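Local coordinates for ancylostoma secreted protein 1 (Necator americanus, PDB 3NT8) that is a secreted protein of two CAP domains, associated with the transition of infective hookworm larvae to parasitism, at residues L63-M69 / W189-A194; F43-R48 / N151-T157; V292-S296 / N307-T311; R37-L41 / S73-E79. All coordinates share one frame; numbering follows the deposited sequence.

Three of the four contacts lie in the first CAP domain, and the fourth, interaction 3, lies in the second, its centre about 31 to 34 Å from theirs. Interactions 2 and 4 share helix 34-52: interaction 2 is buried, with an arginine bonded to backbone carbonyls at a helix end, while interaction 4, only partly buried, pairs an arginine with a glutamate beside a tryptophan. Interaction 1 touches interaction 2 through Met69 and Val153, and joins two short strands by backbone bonds and an indole. Interaction 3 is a surface contact, where an aromatic ring lies between an isoleucine methyl and a lysine chain.

Interaction 1 (L63-M69 / W189-A194); sequences LNPAKNM and WETGQA
The indole of Trp189 is the one large flat group here, and it meets residues 63-69 at its edge and obliquely. Leu63 CD2 lies near the ring plane, 4.1 Å from Trp189 CH2, and Pro65 O also meets the edge. Ala66 CB comes in obliquely, 3.4 Å from Trp189 CD1, as do Asn64 O and Met69 CE, the latter touching Trp189 CB after its chain bends at both chi2 and chi3. The indole nitrogen points at backbone: Trp189 NE1 donates a weak, bent bond to Asn64 O at 3.0 Å. With CG set between the backbone N and the carbonyl carbon (chi1 67°), the ring is carried to Ala66, Asn64 and Leu63. It also packs on Phe149 and Val153 of helix 147-153.

Beyond the ring the two chains form a short, weakly bonded antiparallel pair, residues 66-67 beside 190-191, a small sheet separate from the four-stranded sheet of this CAP domain. Ala66 and Thr191 make its non-hydrogen-bonded pair. Gly192 N donates to Pro65 O at 3.2 Å, and Lys67 N to Glu190 O, also at 3.2 Å. The CA of Thr191 makes a CA-H...O contact with Pro65 O.

On the exposed side, the extended Lys67 chain crosses Glu190, its CE 3.7 Å from Glu190 OE1; the opposite charges, NZ and OE1, lie beyond salt-bridge distance and may still attract weakly. One water links Lys67 O to Glu190 N, and another links Asn68 ND2 to Glu190 OE1; Ser202 also bonds to Asn68. At the other end Asn64 CB rests on Thr191, 3.5 Å from its OG1, while Asn139 bonds to both Asn64 ND2 and Thr191 OG1.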
# COMPACT_ATOMS: atom_id res chain seq x y z
N LEU A 63 2.10 -19.93 10.24
CA LEU A 63 1.61 -18.76 9.53
C LEU A 63 0.75 -19.15 8.38
O LEU A 63 1.04 -20.15 7.70
CB LEU A 63 2.77 -17.91 9.01
CG LEU A 63 3.61 -17.25 10.10
CD1 LEU A 63 4.87 -16.60 9.53
CD2 LEU A 63 2.78 -16.21 10.86
N ASN A 64 -0.25 -18.32 8.07
CA ASN A 64 -1.03 -18.54 6.86
C ASN A 64 -0.20 -18.55 5.57
O ASN A 64 0.69 -17.73 5.43
CB ASN A 64 -2.11 -17.45 6.71
CG ASN A 64 -3.17 -17.54 7.75
OD1 ASN A 64 -3.67 -18.64 8.00
ND2 ASN A 64 -3.52 -16.38 8.40
N PRO A 65 -0.52 -19.45 4.61
CA PRO A 65 0.08 -19.43 3.26
C PRO A 65 -0.25 -18.14 2.51
O PRO A 65 -1.23 -17.47 2.83
CB PRO A 65 -0.64 -20.57 2.55
CG PRO A 65 -1.94 -20.75 3.29
CD PRO A 65 -1.47 -20.58 4.73
N ALA A 66 0.55 -17.83 1.48
CA ALA A 66 0.45 -16.57 0.80
C ALA A 66 0.25 -16.68 -0.70
O ALA A 66 1.04 -17.34 -1.39
CB ALA A 66 1.68 -15.71 1.09
N LYS A 67 -0.73 -15.93 -1.22
CA LYS A 67 -0.80 -15.72 -2.65
C LYS A 67 -0.09 -14.41 -2.95
O LYS A 67 0.11 -13.57 -2.03
CB LYS A 67 -2.26 -15.69 -3.11
CG LYS A 67 -3.16 -14.67 -2.43
CD LYS A 67 -4.57 -14.71 -3.08
CE LYS A 67 -5.51 -13.64 -2.50
NZ LYS A 67 -7.00 -13.90 -2.78
N ASN A 68 0.29 -14.22 -4.21
CA ASN A 68 1.00 -12.97 -4.62
C ASN A 68 2.26 -12.66 -3.75
O ASN A 68 2.57 -11.52 -3.47
CB ASN A 68 0.03 -11.77 -4.59
CG ASN A 68 -1.18 -11.95 -5.49
OD1 ASN A 68 -1.11 -12.61 -6.53
ND2 ASN A 68 -2.28 -11.33 -5.14
N MET A 69 2.96 -13.68 -3.27
CA MET A 69 4.21 -13.42 -2.53
C MET A 69 5.32 -13.31 -3.52
O MET A 69 5.69 -14.30 -4.16
CB MET A 69 4.52 -14.52 -1.54
CG MET A 69 5.82 -14.32 -0.77
SD MET A 69 5.84 -12.93 0.38
CE MET A 69 4.71 -13.40 1.69
N TRP A 189 0.42 -9.87 3.95
CA TRP A 189 0.20 -10.69 2.75
C TRP A 189 -1.26 -11.19 2.78
O TRP A 189 -1.94 -11.22 3.85
CB TRP A 189 1.22 -11.90 2.65
CG TRP A 189 1.02 -12.95 3.75
CD1 TRP A 189 0.18 -14.06 3.70
CD2 TRP A 189 1.66 -13.01 5.04
NE1 TRP A 189 0.29 -14.80 4.87
CE2 TRP A 189 1.19 -14.18 5.70
CE3 TRP A 189 2.60 -12.20 5.69
CZ2 TRP A 189 1.58 -14.51 7.00
CZ3 TRP A 189 3.02 -12.57 6.96
CH2 TRP A 189 2.48 -13.70 7.62
N GLU A 190 -1.72 -11.67 1.63
CA GLU A 190 -3.08 -12.20 1.57
C GLU A 190 -3.06 -13.69 1.70
O GLU A 190 -2.27 -14.36 1.07
CB GLU A 190 -3.78 -11.75 0.29
CG GLU A 190 -4.19 -10.26 0.35
CD GLU A 190 -5.00 -9.79 -0.84
OE1 GLU A 190 -4.63 -10.08 -2.00
OE2 GLU A 190 -6.03 -9.12 -0.59
N THR A 191 -3.91 -14.21 2.57
CA THR A 191 -4.03 -15.68 2.72
C THR A 191 -4.52 -16.30 1.38
O THR A 191 -5.53 -15.86 0.79
CB THR A 191 -4.91 -16.05 3.96
OG1 THR A 191 -4.48 -15.34 5.12
CG2 THR A 191 -4.81 -17.52 4.29
N GLY A 192 -3.77 -17.27 0.87
CA GLY A 192 -4.25 -18.10 -0.23
C GLY A 192 -3.19 -19.09 -0.59
O GLY A 192 -2.14 -19.10 0.04
N GLN A 193 -3.46 -19.97 -1.55
CA GLN A 193 -2.40 -20.82 -2.08
C GLN A 193 -1.32 -20.01 -2.81
O GLN A 193 -1.60 -19.07 -3.52
CB GLN A 193 -2.98 -21.84 -3.05
CG GLN A 193 -2.09 -23.05 -3.32
CD GLN A 193 -2.63 -23.95 -4.44
OE1 GLN A 193 -3.43 -23.52 -5.30
NE2 GLN A 193 -2.18 -25.20 -4.43
N ALA A 194 -0.08 -20.47 -2.68
CA ALA A 194 1.04 -19.89 -3.39
C ALA A 194 0.86 -20.11 -4.88
O ALA A 194 0.20 -21.07 -5.28
CB ALA A 194 2.31 -20.53 -2.92
O HOH W 1 -0.32 -11.00 -0.75
O HOH W 2 -2.15 -9.88 -2.55

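Interaction 2 (F43-R48 / N151-T157); sequences FHNNAR and NMVYSET
Arg48 reaches from helix 34-52 to the point where helix 147-153 ends, and the bend of its chain sets where the guanidinium lies. CG stands anti to the carbonyl carbon, chi2 is extended, and a bend at chi3 (70°) turns the guanidinium toward the carbonyls of the other segment. Arg48 NH1 donates to Met152 O at 2.8 Å, while NH1 and NH2 together grip a single atom, Tyr154 O, the NH2 bond measuring 2.9 Å. Both oxygens lie close to the guanidinium plane, yet the nitrogens stand above the carbonyl planes of their acceptors. Tyr154 O also takes the backbone N-H of Thr157 in a type I turn, so three N-H groups converge on it. Arg48 NH2 has a further partner in Tyr70 O, and these bonds together restrict rotation of the buried group.

His44, one turn before Arg48 on helix 34-52, is met by Met152 of helix 147-153. The methionine chain is extended at chi2 and bends at chi3 (58°), which brings the CE methyl over one face of the imidazole, 3.8 Å from the ring centroid and 19° off its normal. The sulfur stands farther off, oblique to the ring. The same methyl touches Phe43 CD2 at 4.0 Å, so it sits against both aromatic side chains. His44 is held at both nitrogens, NE2 by Tyr177 OH and ND1 by Phe40 O, which fixes the tilt of the face that Met152 covers.

Helices packed against a central sheet, with strand 170-177 supplying Tyr177 at this seam, are characteristic of the alpha-beta-alpha sandwich of the CAP domain.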
# COMPACT_ATOMS: atom_id res chain seq x y z
N PHE A 43 18.39 -15.37 2.15
CA PHE A 43 17.69 -15.48 3.44
C PHE A 43 16.26 -14.89 3.27
O PHE A 43 15.26 -15.42 3.79
CB PHE A 43 18.50 -14.80 4.56
CG PHE A 43 17.97 -15.09 5.96
CD1 PHE A 43 18.69 -15.95 6.82
CD2 PHE A 43 16.79 -14.51 6.42
CE1 PHE A 43 18.20 -16.22 8.09
CE2 PHE A 43 16.30 -14.80 7.70
CZ PHE A 43 17.03 -15.63 8.54
N HIS A 44 16.15 -13.79 2.54
CA HIS A 44 14.84 -13.17 2.44
C HIS A 44 13.90 -14.05 1.61
O HIS A 44 12.77 -14.25 2.00
CB HIS A 44 14.89 -11.77 1.84
CG HIS A 44 15.28 -10.67 2.80
ND1 HIS A 44 16.58 -10.38 3.13
CD2 HIS A 44 14.52 -9.74 3.43
CE1 HIS A 44 16.61 -9.35 3.96
NE2 HIS A 44 15.37 -8.93 4.16
N ASN A 45 14.37 -14.55 0.45
CA ASN A 45 13.52 -15.36 -0.44
C ASN A 45 13.18 -16.74 0.06
O ASN A 45 12.13 -17.27 -0.26
CB ASN A 45 14.17 -15.48 -1.80
CG ASN A 45 14.15 -14.20 -2.53
OD1 ASN A 45 13.17 -13.45 -2.42
ND2 ASN A 45 15.23 -13.91 -3.26
N ASN A 46 14.09 -17.34 0.80
CA ASN A 46 13.81 -18.63 1.41
C ASN A 46 12.73 -18.50 2.48
O ASN A 46 11.89 -19.39 2.61
CB ASN A 46 15.08 -19.26 2.02
CG ASN A 46 16.09 -19.63 0.95
OD1 ASN A 46 15.68 -19.96 -0.15
ND2 ASN A 46 17.38 -19.57 1.25
N ALA A 47 12.82 -17.44 3.28
CA ALA A 47 11.85 -17.17 4.32
C ALA A 47 10.53 -16.73 3.72
O ALA A 47 9.46 -17.14 4.21
CB ALA A 47 12.38 -16.09 5.37
N ARG A 48 10.58 -15.95 2.66
CA ARG A 48 9.30 -15.59 1.98
C ARG A 48 8.54 -16.81 1.39
O ARG A 48 7.29 -16.84 1.39
CB ARG A 48 9.49 -14.47 0.95
CG ARG A 48 9.92 -13.13 1.58
CD ARG A 48 10.55 -12.07 0.61
NE ARG A 48 9.55 -11.56 -0.29
CZ ARG A 48 8.75 -10.52 -0.04
NH1 ARG A 48 8.92 -9.77 1.08
NH2 ARG A 48 7.84 -10.20 -0.94
N ASN A 151 8.70 -5.70 7.01
CA ASN A 151 9.54 -5.35 5.86
C ASN A 151 10.11 -6.55 5.15
O ASN A 151 10.18 -6.55 3.94
CB ASN A 151 10.70 -4.36 6.19
CG ASN A 151 10.19 -3.07 6.81
OD1 ASN A 151 9.21 -2.53 6.34
ND2 ASN A 151 10.81 -2.62 7.92
N MET A 152 10.46 -7.59 5.89
CA MET A 152 11.05 -8.79 5.27
C MET A 152 10.02 -9.58 4.47
O MET A 152 10.36 -10.13 3.42
CB MET A 152 11.72 -9.68 6.32
CG MET A 152 12.85 -9.02 7.05
SD MET A 152 13.90 -10.15 8.04
CE MET A 152 14.49 -11.31 6.77
N VAL A 153 8.78 -9.62 4.95
CA VAL A 153 7.77 -10.56 4.50
C VAL A 153 6.79 -9.91 3.54
O VAL A 153 6.03 -10.64 2.84
CB VAL A 153 7.03 -11.26 5.72
CG1 VAL A 153 5.91 -10.43 6.22
CG2 VAL A 153 6.46 -12.59 5.35
N TYR A 154 6.77 -8.57 3.47
CA TYR A 154 5.70 -7.89 2.77
C TYR A 154 5.54 -8.30 1.33
O TYR A 154 6.41 -8.10 0.52
CB TYR A 154 5.87 -6.35 2.88
CG TYR A 154 4.65 -5.58 2.41
CD1 TYR A 154 3.42 -5.74 3.05
CD2 TYR A 154 4.73 -4.71 1.32
CE1 TYR A 154 2.26 -5.03 2.60
CE2 TYR A 154 3.64 -4.01 0.90
CZ TYR A 154 2.41 -4.18 1.52
OH TYR A 154 1.35 -3.45 1.05
N SER A 155 4.38 -8.82 0.99
CA SER A 155 4.20 -9.54 -0.27
C SER A 155 4.40 -8.70 -1.53
O SER A 155 4.91 -9.25 -2.49
CB SER A 155 2.87 -10.24 -0.26
OG SER A 155 1.78 -9.35 -0.27
N GLU A 156 4.06 -7.40 -1.53
CA GLU A 156 4.17 -6.59 -2.74
C GLU A 156 5.56 -6.07 -2.97
O GLU A 156 5.84 -5.53 -4.04
CB GLU A 156 3.21 -5.37 -2.72
CG GLU A 156 1.80 -5.69 -2.52
CD GLU A 156 0.90 -4.47 -2.70
OE1 GLU A 156 -0.17 -4.56 -2.08
OE2 GLU A 156 1.27 -3.45 -3.38
N THR A 157 6.42 -6.19 -1.98
CA THR A 157 7.85 -5.80 -2.17
C THR A 157 8.50 -6.66 -3.24
O THR A 157 8.30 -7.85 -3.27
CB THR A 157 8.63 -5.93 -0.85
OG1 THR A 157 7.97 -5.09 0.11
CG2 THR A 157 10.05 -5.45 -0.98

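Interaction 3 (V292-S296 / N307-T311); sequences VYQHS and NIYKT
Tyr293 offers its two ring faces to different side chains of strand 305-311, Lys310 on one and Ile308 on the opposite. The lysine chain crosses the phenol at about a right angle: its CG stands over the ring centre, 4.0 Å from the centroid and 12° off the normal, a CH-pi contact. A bend at chi4 (-40°) then keeps the ammonium above the same face, with NZ 4.2 Å from the centroid, in cation-pi geometry. Aliphatic chain and charge thus both lie against one aromatic surface.

Over the opposite face stands Ile308 CD1, off-centre toward CE1 and CZ, a second CH-pi contact in which CD1 approaches Tyr293 CE1 to 3.5 Å. The same methyl reaches the backbone past the tyrosine, 3.8 Å from Gln294 C. Residues 308 and 310 face the loop and Tyr309 turns the other way, as expected on a strand.

Strand 305-311 is an outermost strand of the second CAP domain's mixed four-stranded sheet, bonded to strand 381-388, and residues 292-296 cover Ile308 and Lys310 without forming a further strand. The touching parts run almost antiparallel. Tyr293 centres an inverse gamma turn, and with CG anti to its backbone N (chi1 -178°) the ring extends toward the strand, where Phe380 and Phe382 also touch it.

Polar links are few. A water accepts from Lys310 N at 3.0 Å and bonds more loosely with Tyr293 OH. His295 ND1 and Ser296 OG are bonded to the carboxylate of Glu306, the residue just before the strand segment.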
# COMPACT_ATOMS: atom_id res chain seq x y z
N VAL A 292 1.11 21.59 1.22
CA VAL A 292 0.60 21.72 2.56
C VAL A 292 -0.48 20.61 2.85
O VAL A 292 -1.59 20.59 2.27
CB VAL A 292 -0.03 23.14 2.82
CG1 VAL A 292 -0.37 23.28 4.28
CG2 VAL A 292 0.92 24.34 2.33
N TYR A 293 -0.16 19.74 3.80
CA TYR A 293 -1.05 18.64 4.16
C TYR A 293 -2.33 19.12 4.86
O TYR A 293 -2.43 19.15 6.10
CB TYR A 293 -0.29 17.58 4.96
CG TYR A 293 -1.20 16.43 5.28
CD1 TYR A 293 -1.64 15.59 4.25
CD2 TYR A 293 -1.65 16.21 6.58
CE1 TYR A 293 -2.49 14.55 4.49
CE2 TYR A 293 -2.49 15.15 6.84
CZ TYR A 293 -2.92 14.33 5.77
OH TYR A 293 -3.74 13.30 5.99
N GLN A 294 -3.33 19.51 4.07
CA GLN A 294 -4.59 19.94 4.64
C GLN A 294 -5.60 19.94 3.51
O GLN A 294 -5.23 19.75 2.35
CB GLN A 294 -4.47 21.35 5.31
CG GLN A 294 -3.79 22.42 4.44
CD GLN A 294 -3.91 23.86 4.95
OE1 GLN A 294 -4.00 24.12 6.15
NE2 GLN A 294 -3.89 24.80 4.01
N HIS A 295 -6.86 20.15 3.83
CA HIS A 295 -7.85 20.34 2.76
C HIS A 295 -7.66 21.63 2.03
O HIS A 295 -7.31 22.64 2.67
CB HIS A 295 -9.24 20.29 3.31
CG HIS A 295 -9.73 18.89 3.45
ND1 HIS A 295 -10.04 18.11 2.35
CD2 HIS A 295 -9.92 18.11 4.54
CE1 HIS A 295 -10.43 16.93 2.76
NE2 HIS A 295 -10.36 16.90 4.08
N SER A 296 -7.87 21.62 0.72
CA SER A 296 -8.12 22.84 0.01
C SER A 296 -9.45 23.48 0.44
O SER A 296 -10.39 22.81 0.92
CB SER A 296 -8.17 22.59 -1.49
OG SER A 296 -9.20 21.64 -1.80
N ASN A 307 -10.37 13.98 -0.76
CA ASN A 307 -9.65 13.07 0.16
C ASN A 307 -8.15 13.33 0.13
O ASN A 307 -7.61 13.48 -0.93
CB ASN A 307 -9.96 11.61 -0.14
CG ASN A 307 -11.30 11.14 0.46
OD1 ASN A 307 -11.84 11.77 1.34
ND2 ASN A 307 -11.81 10.00 -0.02
N ILE A 308 -7.50 13.43 1.30
CA ILE A 308 -6.05 13.65 1.31
C ILE A 308 -5.32 12.52 1.99
O ILE A 308 -5.87 11.79 2.81
CB ILE A 308 -5.62 15.01 1.96
CG1 ILE A 308 -6.19 15.11 3.38
CG2 ILE A 308 -6.06 16.16 1.08
CD1 ILE A 308 -5.58 16.25 4.20
N TYR A 309 -4.05 12.39 1.64
CA TYR A 309 -3.18 11.33 2.16
C TYR A 309 -1.71 11.81 2.18
O TYR A 309 -1.26 12.43 1.21
CB TYR A 309 -3.28 10.13 1.22
CG TYR A 309 -2.14 9.13 1.28
CD1 TYR A 309 -2.14 8.10 2.19
CD2 TYR A 309 -1.08 9.21 0.37
CE1 TYR A 309 -1.14 7.18 2.24
CE2 TYR A 309 -0.04 8.32 0.41
CZ TYR A 309 -0.08 7.28 1.35
OH TYR A 309 0.96 6.35 1.38
N LYS A 310 -0.94 11.46 3.23
CA LYS A 310 0.51 11.58 3.14
C LYS A 310 1.21 10.35 3.70
O LYS A 310 0.65 9.61 4.51
CB LYS A 310 1.03 12.86 3.81
CG LYS A 310 0.98 12.81 5.33
CD LYS A 310 1.76 13.97 5.95
CE LYS A 310 1.83 13.81 7.47
NZ LYS A 310 0.55 13.30 8.05
N THR A 311 2.45 10.16 3.28
CA THR A 311 3.29 9.16 3.93
C THR A 311 4.70 9.71 4.07
O THR A 311 5.21 10.31 3.12
CB THR A 311 3.32 7.82 3.14
OG1 THR A 311 4.26 6.90 3.74
CG2 THR A 311 3.73 8.05 1.75
O HOH W 3 -2.50 10.30 5.54

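Interaction 4 (R37-L41 / S73-E79); sequences RQAFL and SWDCAME
Arg37 and Glu79 form a salt bridge between helix 34-52 and the helix that begins at Cys76. Arg37 NE donates to Glu79 OE1 at 2.9 Å, meeting that oxygen on its syn side, while NH2 lies 2.6 Å from Glu79 OE2 in a bent, weak bond; guanidinium and carboxylate planes are turned 51° apart. Trp74 NE1 takes the anti side of the same OE1, at 2.7 Å, with the oxygen close to the indole plane. Asn29 donates to Glu79 OE2, and Asp34 forms a second salt bridge with Arg37 NH1.

The aliphatic part of Arg37 covers the indole: CB stands 3.9 Å from the centroid of the six-membered ring, 9° off its normal, and the extended chain carries NE on to the carboxylate. At the indole edge Phe40 CB meets Trp74 CZ3 at 3.6 Å, and Leu41 CD1 rests against the backbone of Ser73 and Trp74. Strand 73-74 is an outermost strand of the first CAP domain's four-stranded sheet, so the contact joins helix 34-52 to that edge and to helix 76-85, whose first residue, Cys76, is disulfide-bonded to Cys27.

With N-H donors from Arg37, Trp74 and Asn29 around it, one of them a cation, Glu79 is probably held as the carboxylate.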
# COMPACT_ATOMS: atom_id res chain seq x y z
N ARG A 37 25.87 -10.37 -0.74
CA ARG A 37 24.65 -10.01 -1.38
C ARG A 37 23.79 -11.25 -1.55
O ARG A 37 22.57 -11.15 -1.58
CB ARG A 37 24.89 -9.38 -2.73
CG ARG A 37 25.64 -8.12 -2.70
CD ARG A 37 26.12 -7.72 -4.09
NE ARG A 37 26.60 -6.34 -4.08
CZ ARG A 37 27.88 -6.03 -3.95
NH1 ARG A 37 28.79 -6.99 -3.91
NH2 ARG A 37 28.22 -4.75 -3.92
N GLN A 38 24.43 -12.39 -1.78
CA GLN A 38 23.73 -13.61 -2.05
C GLN A 38 23.19 -14.09 -0.71
O GLN A 38 22.13 -14.59 -0.66
CB GLN A 38 24.70 -14.60 -2.71
CG GLN A 38 24.03 -15.89 -3.23
CD GLN A 38 23.27 -15.63 -4.51
OE1 GLN A 38 23.88 -15.22 -5.51
NE2 GLN A 38 21.94 -15.79 -4.50
N ALA A 39 23.90 -13.86 0.41
CA ALA A 39 23.37 -14.28 1.69
C ALA A 39 22.17 -13.41 2.20
O ALA A 39 21.27 -13.94 2.79
CB ALA A 39 24.45 -14.39 2.72
N PHE A 40 22.21 -12.10 1.99
CA PHE A 40 21.05 -11.26 2.18
C PHE A 40 19.87 -11.69 1.32
O PHE A 40 18.75 -11.84 1.81
CB PHE A 40 21.38 -9.80 1.88
CG PHE A 40 22.21 -9.14 2.94
CD1 PHE A 40 21.74 -9.03 4.24
CD2 PHE A 40 23.45 -8.61 2.62
CE1 PHE A 40 22.53 -8.39 5.19
CE2 PHE A 40 24.23 -7.96 3.53
CZ PHE A 40 23.78 -7.85 4.82
N LEU A 41 20.11 -11.84 0.03
CA LEU A 41 19.03 -12.12 -0.88
C LEU A 41 18.38 -13.47 -0.61
O LEU A 41 17.15 -13.55 -0.64
CB LEU A 41 19.51 -12.02 -2.30
CG LEU A 41 18.47 -12.16 -3.41
CD1 LEU A 41 17.49 -11.01 -3.38
CD2 LEU A 41 19.19 -12.29 -4.78
N SER A 73 14.36 -9.15 -5.91
CA SER A 73 15.58 -9.03 -6.70
C SER A 73 16.48 -8.02 -6.06
O SER A 73 16.01 -7.04 -5.44
CB SER A 73 15.23 -8.52 -8.09
OG SER A 73 14.33 -9.44 -8.65
N TRP A 74 17.77 -8.24 -6.17
CA TRP A 74 18.74 -7.23 -5.69
C TRP A 74 18.76 -5.89 -6.46
O TRP A 74 18.64 -5.86 -7.68
CB TRP A 74 20.15 -7.85 -5.67
CG TRP A 74 21.13 -7.08 -4.87
CD1 TRP A 74 22.01 -6.12 -5.34
CD2 TRP A 74 21.37 -7.20 -3.47
NE1 TRP A 74 22.75 -5.64 -4.31
CE2 TRP A 74 22.41 -6.30 -3.15
CE3 TRP A 74 20.81 -8.00 -2.44
CZ2 TRP A 74 22.89 -6.15 -1.86
CZ3 TRP A 74 21.28 -7.85 -1.14
CH2 TRP A 74 22.33 -6.94 -0.86
N ASP A 75 18.94 -4.77 -5.76
CA ASP A 75 19.02 -3.52 -6.50
C ASP A 75 20.31 -2.76 -6.18
O ASP A 75 20.53 -2.42 -5.02
CB ASP A 75 17.75 -2.70 -6.28
CG ASP A 75 17.72 -1.42 -7.11
OD1 ASP A 75 17.03 -1.40 -8.14
OD2 ASP A 75 18.38 -0.44 -6.74
N CYS A 76 21.16 -2.50 -7.17
CA CYS A 76 22.50 -1.95 -6.86
C CYS A 76 22.43 -0.52 -6.32
O CYS A 76 23.22 -0.15 -5.44
CB CYS A 76 23.48 -2.05 -8.00
SG CYS A 76 23.81 -3.76 -8.52
N ALA A 77 21.48 0.24 -6.85
CA ALA A 77 21.27 1.62 -6.56
C ALA A 77 20.75 1.71 -5.16
O ALA A 77 21.15 2.62 -4.40
CB ALA A 77 20.27 2.21 -7.56
N MET A 78 19.85 0.79 -4.79
CA MET A 78 19.34 0.76 -3.40
C MET A 78 20.46 0.43 -2.44
O MET A 78 20.62 1.14 -1.45
CB MET A 78 18.16 -0.20 -3.22
CG MET A 78 16.86 0.47 -3.62
SD MET A 78 15.62 -0.74 -3.86
CE MET A 78 15.43 -1.26 -2.16
N GLU A 79 21.24 -0.60 -2.76
CA GLU A 79 22.43 -0.98 -1.98
C GLU A 79 23.41 0.17 -1.80
O GLU A 79 23.91 0.41 -0.68
CB GLU A 79 23.16 -2.16 -2.61
CG GLU A 79 24.44 -2.61 -1.81
CD GLU A 79 25.34 -3.46 -2.62
OE1 GLU A 79 24.88 -4.08 -3.59
OE2 GLU A 79 26.54 -3.51 -2.33